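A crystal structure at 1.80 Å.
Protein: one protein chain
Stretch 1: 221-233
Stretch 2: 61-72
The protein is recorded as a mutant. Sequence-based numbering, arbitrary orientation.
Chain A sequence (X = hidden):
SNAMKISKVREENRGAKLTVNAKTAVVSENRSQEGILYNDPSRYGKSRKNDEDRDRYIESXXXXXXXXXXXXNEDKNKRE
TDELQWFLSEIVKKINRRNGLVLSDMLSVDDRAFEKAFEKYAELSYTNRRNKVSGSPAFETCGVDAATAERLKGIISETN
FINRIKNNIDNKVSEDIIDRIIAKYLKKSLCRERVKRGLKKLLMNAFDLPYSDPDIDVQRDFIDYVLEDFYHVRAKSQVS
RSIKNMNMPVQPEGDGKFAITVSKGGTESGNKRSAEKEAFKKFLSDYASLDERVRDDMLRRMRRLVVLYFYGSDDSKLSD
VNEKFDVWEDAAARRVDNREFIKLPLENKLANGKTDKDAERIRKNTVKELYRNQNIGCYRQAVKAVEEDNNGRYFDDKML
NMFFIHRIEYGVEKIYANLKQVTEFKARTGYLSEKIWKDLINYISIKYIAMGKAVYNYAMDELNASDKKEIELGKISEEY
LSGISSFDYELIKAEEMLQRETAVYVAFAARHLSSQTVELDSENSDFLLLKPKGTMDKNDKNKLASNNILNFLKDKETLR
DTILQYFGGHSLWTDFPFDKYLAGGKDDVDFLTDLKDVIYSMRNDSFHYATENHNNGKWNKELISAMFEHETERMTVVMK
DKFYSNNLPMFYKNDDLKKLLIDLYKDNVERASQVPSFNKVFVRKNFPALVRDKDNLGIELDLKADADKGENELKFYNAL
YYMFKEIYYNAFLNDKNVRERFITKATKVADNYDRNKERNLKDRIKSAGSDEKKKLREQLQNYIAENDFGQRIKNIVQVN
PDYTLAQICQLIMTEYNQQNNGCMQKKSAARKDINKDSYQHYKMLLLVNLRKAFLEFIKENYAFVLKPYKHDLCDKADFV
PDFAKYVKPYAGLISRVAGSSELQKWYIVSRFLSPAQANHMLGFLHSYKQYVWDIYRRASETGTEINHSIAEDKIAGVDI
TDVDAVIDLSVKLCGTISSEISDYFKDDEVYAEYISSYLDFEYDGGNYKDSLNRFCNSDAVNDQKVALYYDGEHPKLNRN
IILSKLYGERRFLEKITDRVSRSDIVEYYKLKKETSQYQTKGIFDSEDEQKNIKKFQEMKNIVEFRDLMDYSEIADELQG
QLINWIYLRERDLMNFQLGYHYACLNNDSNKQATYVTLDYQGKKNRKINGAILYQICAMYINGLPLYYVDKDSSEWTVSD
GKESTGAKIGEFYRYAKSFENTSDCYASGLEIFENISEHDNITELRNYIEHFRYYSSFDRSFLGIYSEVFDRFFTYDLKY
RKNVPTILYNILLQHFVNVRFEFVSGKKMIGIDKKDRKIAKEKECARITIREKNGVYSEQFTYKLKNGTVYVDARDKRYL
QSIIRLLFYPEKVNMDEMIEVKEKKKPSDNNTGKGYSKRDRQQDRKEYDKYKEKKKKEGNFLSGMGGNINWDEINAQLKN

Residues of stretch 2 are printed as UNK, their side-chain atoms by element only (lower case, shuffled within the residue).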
# COMPACT_ATOMS: atom_id res chain seq x y z
N ASP A 221 -12.60 25.05 -35.58
CA ASP A 221 -11.94 23.91 -34.96
C ASP A 221 -10.83 24.32 -34.01
O ASP A 221 -10.57 23.59 -33.04
CB ASP A 221 -11.38 22.98 -36.03
CG ASP A 221 -12.47 22.16 -36.71
OD1 ASP A 221 -13.30 21.58 -35.99
OD2 ASP A 221 -12.51 22.12 -37.95
N PHE A 222 -10.17 25.46 -34.24
CA PHE A 222 -9.15 25.91 -33.31
C PHE A 222 -9.57 27.17 -32.56
O PHE A 222 -9.72 27.13 -31.33
CB PHE A 222 -7.81 26.17 -34.02
CG PHE A 222 -6.75 26.67 -33.08
CD1 PHE A 222 -6.26 25.85 -32.07
CD2 PHE A 222 -6.26 27.97 -33.18
CE1 PHE A 222 -5.29 26.31 -31.19
CE2 PHE A 222 -5.30 28.42 -32.29
CZ PHE A 222 -4.81 27.59 -31.30
N ILE A 223 -9.79 28.28 -33.26
CA ILE A 223 -9.92 29.56 -32.57
C ILE A 223 -11.12 29.55 -31.64
O ILE A 223 -11.02 29.92 -30.46
CB ILE A 223 -10.02 30.72 -33.58
CG1 ILE A 223 -8.73 30.82 -34.39
CG2 ILE A 223 -10.31 32.01 -32.84
CD1 ILE A 223 -8.76 31.94 -35.44
N ASP A 224 -12.28 29.13 -32.16
CA ASP A 224 -13.49 29.10 -31.35
C ASP A 224 -13.31 28.19 -30.16
O ASP A 224 -13.80 28.48 -29.07
CB ASP A 224 -14.68 28.64 -32.19
CG ASP A 224 -15.19 29.71 -33.15
OD1 ASP A 224 -14.73 30.87 -33.11
OD2 ASP A 224 -16.05 29.35 -33.98
N TYR A 225 -12.61 27.06 -30.35
CA TYR A 225 -12.36 26.16 -29.23
C TYR A 225 -11.46 26.81 -28.19
O TYR A 225 -11.71 26.68 -26.99
CB TYR A 225 -11.74 24.85 -29.72
CG TYR A 225 -11.77 23.81 -28.63
CD1 TYR A 225 -12.89 23.01 -28.45
CD2 TYR A 225 -10.71 23.68 -27.74
CE1 TYR A 225 -12.94 22.09 -27.43
CE2 TYR A 225 -10.75 22.75 -26.71
CZ TYR A 225 -11.88 21.96 -26.56
OH TYR A 225 -11.94 21.03 -25.55
N VAL A 226 -10.40 27.50 -28.64
CA VAL A 226 -9.53 28.20 -27.70
C VAL A 226 -10.33 29.15 -26.83
O VAL A 226 -10.11 29.24 -25.61
CB VAL A 226 -8.40 28.93 -28.46
CG1 VAL A 226 -7.66 29.90 -27.53
CG2 VAL A 226 -7.43 27.93 -29.02
N LEU A 227 -11.28 29.87 -27.42
CA LEU A 227 -12.09 30.78 -26.62
C LEU A 227 -12.99 30.03 -25.64
O LEU A 227 -13.18 30.47 -24.50
CB LEU A 227 -12.93 31.69 -27.51
CG LEU A 227 -12.07 32.53 -28.46
CD1 LEU A 227 -12.81 32.76 -29.77
CD2 LEU A 227 -11.70 33.83 -27.81
N GLU A 228 -13.55 28.89 -26.06
CA GLU A 228 -14.31 28.05 -25.12
C GLU A 228 -13.42 27.57 -23.99
O GLU A 228 -13.87 27.46 -22.84
CB GLU A 228 -14.92 26.85 -25.84
CG GLU A 228 -15.88 27.19 -26.94
CD GLU A 228 -16.27 25.97 -27.75
OE1 GLU A 228 -16.21 24.85 -27.17
OE2 GLU A 228 -16.60 26.11 -28.95
N ASP A 229 -12.16 27.26 -24.30
CA ASP A 229 -11.21 26.81 -23.29
C ASP A 229 -10.78 27.95 -22.38
O ASP A 229 -10.73 27.81 -21.15
CB ASP A 229 -10.01 26.18 -24.00
CG ASP A 229 -9.07 25.47 -23.04
OD1 ASP A 229 -9.56 24.71 -22.19
OD2 ASP A 229 -7.84 25.68 -23.14
N PHE A 230 -10.48 29.11 -22.98
CA PHE A 230 -10.05 30.28 -22.22
C PHE A 230 -11.08 30.70 -21.19
O PHE A 230 -10.73 31.08 -20.06
CB PHE A 230 -9.76 31.42 -23.19
CG PHE A 230 -9.44 32.74 -22.52
CD1 PHE A 230 -8.15 33.03 -22.13
CD2 PHE A 230 -10.42 33.69 -22.31
CE1 PHE A 230 -7.84 34.24 -21.53
CE2 PHE A 230 -10.12 34.91 -21.72
CZ PHE A 230 -8.84 35.18 -21.33
N TYR A 231 -12.36 30.67 -21.56
CA TYR A 231 -13.45 31.07 -20.68
C TYR A 231 -14.02 29.89 -19.90
O TYR A 231 -15.01 30.07 -19.18
CB TYR A 231 -14.56 31.75 -21.47
CG TYR A 231 -14.19 33.16 -21.89
CD1 TYR A 231 -14.06 34.18 -20.95
CD2 TYR A 231 -13.95 33.46 -23.23
CE1 TYR A 231 -13.70 35.47 -21.34
CE2 TYR A 231 -13.59 34.75 -23.62
CZ TYR A 231 -13.47 35.75 -22.68
OH TYR A 231 -13.12 37.02 -23.08
N HIS A 232 -13.41 28.71 -20.02
CA HIS A 232 -13.79 27.50 -19.28
C HIS A 232 -15.29 27.24 -19.33
O HIS A 232 -15.93 26.94 -18.31
CB HIS A 232 -13.31 27.59 -17.84
CG HIS A 232 -11.84 27.84 -17.72
ND1 HIS A 232 -11.32 29.07 -17.38
CD2 HIS A 232 -10.78 27.01 -17.90
CE1 HIS A 232 -10.00 28.99 -17.35
NE2 HIS A 232 -9.65 27.75 -17.67
N VAL A 233 -15.87 27.32 -20.52
CA VAL A 233 -17.33 27.24 -20.60
C VAL A 233 -17.82 25.85 -20.21
O VAL A 233 -18.90 25.72 -19.62
CB VAL A 233 -17.83 27.65 -21.99
CG1 VAL A 233 -17.51 29.12 -22.25
CG2 VAL A 233 -17.21 26.75 -23.05
N UNK A 61 -12.09 29.41 -8.90
CA UNK A 61 -10.90 28.63 -9.22
C UNK A 61 -10.66 28.56 -10.72
O UNK A 61 -9.51 28.53 -11.16
c UNK A 61 -11.02 27.23 -8.64
n UNK A 61 -6.98 27.91 -7.80
c UNK A 61 -10.92 27.17 -7.12
n UNK A 61 -6.77 25.81 -8.73
c UNK A 61 -7.46 26.68 -8.00
c UNK A 61 -9.47 27.20 -6.66
n UNK A 61 -8.63 26.33 -7.47
N UNK A 62 -11.74 28.54 -11.51
CA UNK A 62 -11.60 28.50 -12.96
C UNK A 62 -11.02 29.80 -13.50
O UNK A 62 -10.03 29.79 -14.24
c UNK A 62 -14.75 26.49 -13.93
c UNK A 62 -12.33 25.83 -14.13
c UNK A 62 -12.96 28.20 -13.59
c UNK A 62 -13.35 26.74 -13.42
N UNK A 63 -11.62 30.93 -13.13
CA UNK A 63 -11.15 32.23 -13.60
C UNK A 63 -9.79 32.61 -13.04
O UNK A 63 -9.23 33.63 -13.46
c UNK A 63 -14.04 32.73 -16.67
c UNK A 63 -13.38 33.26 -14.26
c UNK A 63 -12.90 32.83 -15.66
c UNK A 63 -12.21 33.28 -13.28
n UNK A 63 -14.50 31.33 -16.80
N UNK A 64 -9.24 31.82 -12.12
CA UNK A 64 -7.86 32.01 -11.68
C UNK A 64 -6.89 31.91 -12.85
O UNK A 64 -6.00 32.75 -13.01
o UNK A 64 -7.07 31.58 -9.42
c UNK A 64 -7.51 30.97 -10.62
N UNK A 65 -7.06 30.89 -13.69
CA UNK A 65 -6.13 30.58 -14.77
C UNK A 65 -6.23 31.51 -15.97
O UNK A 65 -5.44 31.37 -16.91
c UNK A 65 -6.35 29.13 -15.23
o UNK A 65 -5.77 28.89 -16.50
N UNK A 66 -7.16 32.47 -15.94
CA UNK A 66 -7.50 33.20 -17.16
C UNK A 66 -6.32 33.96 -17.76
O UNK A 66 -6.01 33.80 -18.94
N UNK A 67 -5.65 34.78 -16.96
CA UNK A 67 -4.70 35.71 -17.55
C UNK A 67 -3.32 35.11 -17.77
O UNK A 67 -2.51 35.70 -18.49
c UNK A 67 -5.59 38.08 -17.09
c UNK A 67 -4.60 36.98 -16.68
c UNK A 67 -7.88 38.52 -18.09
c UNK A 67 -6.96 37.50 -17.46
n UNK A 67 -9.29 38.05 -18.05
N UNK A 68 -3.04 33.93 -17.21
CA UNK A 68 -1.84 33.20 -17.56
C UNK A 68 -2.06 32.23 -18.72
O UNK A 68 -1.16 31.46 -19.06
c UNK A 68 -1.31 32.44 -16.34
c UNK A 68 -0.16 32.43 -14.11
c UNK A 68 -0.55 33.28 -15.31
c UNK A 68 0.68 33.92 -15.94
N UNK A 69 -3.24 32.26 -19.35
CA UNK A 69 -3.56 31.32 -20.41
C UNK A 69 -2.63 31.52 -21.60
O UNK A 69 -2.48 32.63 -22.12
c UNK A 69 -5.23 30.57 -23.17
c UNK A 69 -5.02 31.51 -20.84
c UNK A 69 -5.68 29.63 -24.07
c UNK A 69 -6.30 29.41 -21.39
c UNK A 69 -5.52 30.47 -21.82
c UNK A 69 -6.45 28.58 -23.62
o UNK A 69 -6.92 27.64 -24.51
c UNK A 69 -6.77 28.46 -22.28
N UNK A 70 -1.99 30.43 -22.03
CA UNK A 70 -1.15 30.41 -23.22
C UNK A 70 -1.40 29.12 -23.99
O UNK A 70 -1.59 28.06 -23.39
c UNK A 70 0.88 32.95 -23.01
c UNK A 70 0.72 31.76 -22.08
c UNK A 70 0.35 30.51 -22.88
n UNK A 70 -0.62 34.64 -21.32
c UNK A 70 0.66 34.93 -21.54
n UNK A 70 1.39 34.14 -22.33
n UNK A 70 1.21 36.00 -20.98
N UNK A 71 -1.38 29.23 -25.32
CA UNK A 71 -1.59 28.06 -26.18
C UNK A 71 -0.51 27.01 -25.92
O UNK A 71 -0.79 25.80 -25.93
c UNK A 71 -2.77 29.46 -27.91
c UNK A 71 -4.11 28.92 -27.53
c UNK A 71 -1.61 28.50 -27.66
c UNK A 71 -1.67 27.29 -28.58
N UNK A 72 0.72 27.45 -25.68
CA UNK A 72 1.86 26.56 -25.51
C UNK A 72 2.42 26.66 -24.09
O UNK A 72 2.51 27.76 -23.53
c UNK A 72 2.36 25.40 -28.44
c UNK A 72 2.38 27.76 -28.82
c UNK A 72 2.96 26.90 -26.52
c UNK A 72 2.01 27.56 -30.15
c UNK A 72 1.81 26.27 -30.62
c UNK A 72 2.56 26.68 -27.96
c UNK A 72 1.98 25.19 -29.77

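Position 61 carries three carbons, a nitrogen, then a carbon bearing two more nitrogens: a guanidinium, so Arg61. It stays clear of stretch 1 and bonds elsewhere in the structure.

Position 62 has four carbons forked at the second, with one fork tip 4.1 Å from His232 CG, over one face of the imidazole. This is Leu62, and the tip is CD2. Its backbone O also lies 3.2 Å from His232 CE1.

At 63, four carbons in a row end in nitrogen. The CA-to-CB bond points away from stretch 1, yet the chain bends back until its nitrogen donates a hydrogen bond to Tyr231 O. This is Lys63, with NZ to Tyr231 O at 2.7 Å; the carbonyl it meets lies at the end of the helix.

Position 64 shows one carbon and one oxygen, pointing away and touching nothing on stretch 1: Ser64. Position 65 has the same two atoms but points toward stretch 1, its oxygen 4.2 Å from His232 NE2 at the ring edge: Ser65, and that oxygen is OG.

Position 66 has no side-chain atoms, and its backbone O sits 3.2 Å from Phe230 CE1: Gly66. The same O accepts the bond from the backbone N of position 69 that closes a type I turn. The local space would admit a CB, so the contact itself does not demand glycine.

Position 67 is again four carbons ending in nitrogen, poorly ordered, that terminal nitrogen 4.4 Å from Phe230 CZ: Lys67, and the atom is NZ. Position 68, four carbons forked at the second, exposed and pointing away, is Leu68.

At 69, one carbon leads to a six-carbon ring bearing an oxygen, which donates to Asp229 OD2. This is Tyr69, with OH to OD2 of Asp229 at 2.6 Å. Phe230 turns its edge to the tyrosine face, planes at 79°, and Phe230 CA lies over that face.

Position 70 repeats the guanidinium pattern, out of reach of stretch 1: Arg70; its NH1 bonds to Tyr69 O at 2.9 Å, within its own stretch. Position 71 has four carbons forked at the first, the end of the two-carbon arm 3.7 Å from Val226 CG1 and 4.1 Å from Phe222 CZ: Ile71, and that atom is CD1. Position 72, one carbon and a bare six-carbon ring, out of reach, is Phe72.

The rule is apolar packing pinned by two polar bonds. Ile71 meets Phe222 and Val226, Tyr69 packs against Val226 and Phe230, and Leu62 covers His232 where the chain leaves the helix. Tyr69 serves both purposes, its ring packing while its hydroxyl reaches Asp229; Lys63 adds the second bond at Tyr231.

Stretch 2 (61-72) RLKSSGKLYRIF
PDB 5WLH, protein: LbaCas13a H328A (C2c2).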